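Local coordinates for protein pyruvate kinase (Toxoplasma gondii, PDB 3GG8) that catalyses the last step of glycolysis, the transfer of phosphate from phosphoenolpyruvate to ADP, giving pyruvate and ATP, at residues Glu442-Ile445 with Lys446-Val450. Numbering follows the deposited sequence.
Sequences ESTI and KHLQV
The imidazole of His447 lies against the carbonyl of Ser443, one turn earlier in the same short helix. Ser443 O sits over one face, 3.0 Å above the ring plane and displaced toward the rim. The helix is the crossover of a beta-alpha-beta unit between parallel strands 435-439 and 454-458 in the pyruvate kinase alpha/beta domain. CG of His447, set beside its own backbone N (chi1 -67°), carries the ring back over the Ser443 carbonyl. Ser443 CB adds a looser contact with His447 CE1, at 4.1 Å. The ring also meets Phe224 edge-to-face, and its NE2 makes weak hydrogen bonds to the backbone oxygens of Asn223 and His249.

The other flat group is the amide of Gln449. Ile445 O lies almost in its plane and accepts a nearly straight hydrogen bond from Gln449 NE2 at 2.9 Å. The donor is tilted 34° from the carbonyl plane of Ile445. The bend at chi2 (-59°) folds the amide back to this oxygen. A side-chain N-H thus takes up the carbonyl of Ile445. Gln449 N bonds to Lys446 O, an i to i+3 bond leading into the 3-10 segment 448-450.

His447 N bonds to Ser443 O at 2.8 Å, so this oxygen meets both the backbone and the ring of one residue. Lys446 N bonds to Glu442 O, and Leu448 N to Thr444 O. Ile445 packs on both strands.

On the exposed side, Lys446 NZ remains 4.6 Å from Glu442 OE1, a probable attraction without contact. Thr444 OG1 is hydrogen-bonded to Glu418 O. The other branch of Thr444, CG2, lies beside Leu448 CD2 at 3.7 Å, the two side chains pointing the same way.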
ATOM      1  N   GLU C 442      10.475  25.815  31.830  1.00 33.47           N
ATOM      2  CA  GLU C 442      10.657  27.044  31.054  1.00 34.35           C
ATOM      3  C   GLU C 442      11.593  26.893  29.843  1.00 34.16           C
ATOM      4  O   GLU C 442      11.279  27.385  28.746  1.00 34.35           O
ATOM      5  CB  GLU C 442      11.161  28.164  31.972  1.00 34.86           C
ATOM      6  CG  GLU C 442      10.815  29.562  31.471  1.00 37.67           C
ATOM      7  CD  GLU C 442      10.821  30.602  32.573  1.00 40.77           C
ATOM      8  OE1 GLU C 442      11.660  31.522  32.469  1.00 43.80           O
ATOM      9  OE2 GLU C 442      10.011  30.506  33.540  1.00 39.93           O
ATOM     10  N   SER C 443      12.725  26.211  30.027  1.00 33.66           N
ATOM     11  CA  SER C 443      13.658  26.023  28.929  1.00 33.89           C
ATOM     12  C   SER C 443      13.074  25.112  27.838  1.00 33.80           C
ATOM     13  O   SER C 443      13.245  25.390  26.648  1.00 33.65           O
ATOM     14  CB  SER C 443      15.036  25.564  29.418  1.00 33.91           C
ATOM     15  OG  SER C 443      14.947  24.331  30.086  1.00 35.33           O
ATOM     16  N   THR C 444      12.337  24.076  28.242  1.00 33.42           N
ATOM     17  CA  THR C 444      11.621  23.234  27.274  1.00 32.96           C
ATOM     18  C   THR C 444      10.612  24.037  26.453  1.00 32.94           C
ATOM     19  O   THR C 444      10.579  23.914  25.233  1.00 33.28           O
ATOM     20  CB  THR C 444      10.950  22.008  27.939  1.00 33.17           C
ATOM     21  OG1 THR C 444      11.952  21.037  28.236  1.00 33.06           O
ATOM     22  CG2 THR C 444       9.933  21.336  27.021  1.00 31.21           C
ATOM     23  N   ILE C 445       9.795  24.855  27.107  1.00 32.63           N
ATOM     24  CA  ILE C 445       8.869  25.738  26.385  1.00 32.50           C
ATOM     25  C   ILE C 445       9.582  26.638  25.347  1.00 32.84           C
ATOM     26  O   ILE C 445       9.074  26.833  24.229  1.00 33.13           O
ATOM     27  CB  ILE C 445       8.015  26.562  27.372  1.00 32.77           C
ATOM     28  CG1 ILE C 445       6.841  25.718  27.854  1.00 32.78           C
ATOM     29  CG2 ILE C 445       7.487  27.859  26.740  1.00 31.85           C
ATOM     30  CD1 ILE C 445       6.855  25.594  29.310  1.00 36.83           C
ATOM     31  N   LYS C 446      10.753  27.157  25.717  1.00 32.45           N
ATOM     32  CA  LYS C 446      11.587  27.963  24.820  1.00 32.77           C
ATOM     33  C   LYS C 446      12.176  27.146  23.652  1.00 32.39           C
ATOM     34  O   LYS C 446      12.184  27.612  22.512  1.00 32.30           O
ATOM     35  CB  LYS C 446      12.716  28.657  25.606  1.00 32.77           C
ATOM     36  CG  LYS C 446      12.248  29.653  26.677  1.00 32.88           C
ATOM     37  CD  LYS C 446      12.049  31.030  26.102  1.00 34.69           C
ATOM     38  CE  LYS C 446      11.660  32.044  27.156  1.00 34.25           C
ATOM     39  NZ  LYS C 446      12.787  32.388  28.063  1.00 32.67           N
ATOM     40  N   HIS C 447      12.667  25.941  23.939  1.00 32.04           N
ATOM     41  CA  HIS C 447      13.231  25.068  22.906  1.00 31.79           C
ATOM     42  C   HIS C 447      12.207  24.685  21.839  1.00 32.07           C
ATOM     43  O   HIS C 447      12.538  24.478  20.683  1.00 31.87           O
ATOM     44  CB  HIS C 447      13.847  23.810  23.528  1.00 31.43           C
ATOM     45  CG  HIS C 447      15.059  24.079  24.370  1.00 30.88           C
ATOM     46  ND1 HIS C 447      15.339  23.369  25.519  1.00 29.57           N
ATOM     47  CD2 HIS C 447      16.062  24.980  24.231  1.00 29.68           C
ATOM     48  CE1 HIS C 447      16.469  23.805  26.040  1.00 28.96           C
ATOM     49  NE2 HIS C 447      16.926  24.787  25.284  1.00 29.85           N
ATOM     50  N   LEU C 448      10.952  24.628  22.248  1.00 32.90           N
ATOM     51  CA  LEU C 448       9.850  24.195  21.398  1.00 33.26           C
ATOM     52  C   LEU C 448       9.397  25.255  20.403  1.00 33.25           C
ATOM     53  O   LEU C 448       8.559  24.981  19.545  1.00 34.21           O
ATOM     54  CB  LEU C 448       8.674  23.771  22.291  1.00 33.05           C
ATOM     55  CG  LEU C 448       8.338  22.298  22.577  1.00 33.60           C
ATOM     56  CD1 LEU C 448       9.395  21.274  22.174  1.00 31.68           C
ATOM     57  CD2 LEU C 448       7.924  22.138  24.028  1.00 33.83           C
ATOM     58  N   GLN C 449       9.952  26.457  20.506  1.00 33.15           N
ATOM     59  CA  GLN C 449       9.553  27.566  19.635  1.00 33.04           C
ATOM     60  C   GLN C 449      10.121  27.369  18.233  1.00 32.72           C
ATOM     61  O   GLN C 449       9.839  28.131  17.318  1.00 31.54           O
ATOM     62  CB  GLN C 449      10.031  28.899  20.214  1.00 32.68           C
ATOM     63  CG  GLN C 449       9.468  29.209  21.596  1.00 33.45           C
ATOM     64  CD  GLN C 449       7.955  29.254  21.617  1.00 34.06           C
ATOM     65  OE1 GLN C 449       7.321  29.902  20.775  1.00 33.75           O
ATOM     66  NE2 GLN C 449       7.367  28.584  22.600  1.00 34.06           N
ATOM     67  N   VAL C 450      10.892  26.297  18.097  1.00 32.39           N
ATOM     68  CA  VAL C 450      11.647  25.974  16.897  1.00 32.07           C
ATOM     69  C   VAL C 450      11.029  24.758  16.142  1.00 31.75           C
ATOM     70  O   VAL C 450      11.535  24.329  15.102  1.00 31.45           O
ATOM     71  CB  VAL C 450      13.146  25.834  17.350  1.00 31.99           C
ATOM     72  CG1 VAL C 450      13.735  24.522  17.060  1.00 31.55           C
ATOM     73  CG2 VAL C 450      14.002  27.030  16.900  1.00 31.00           C
TER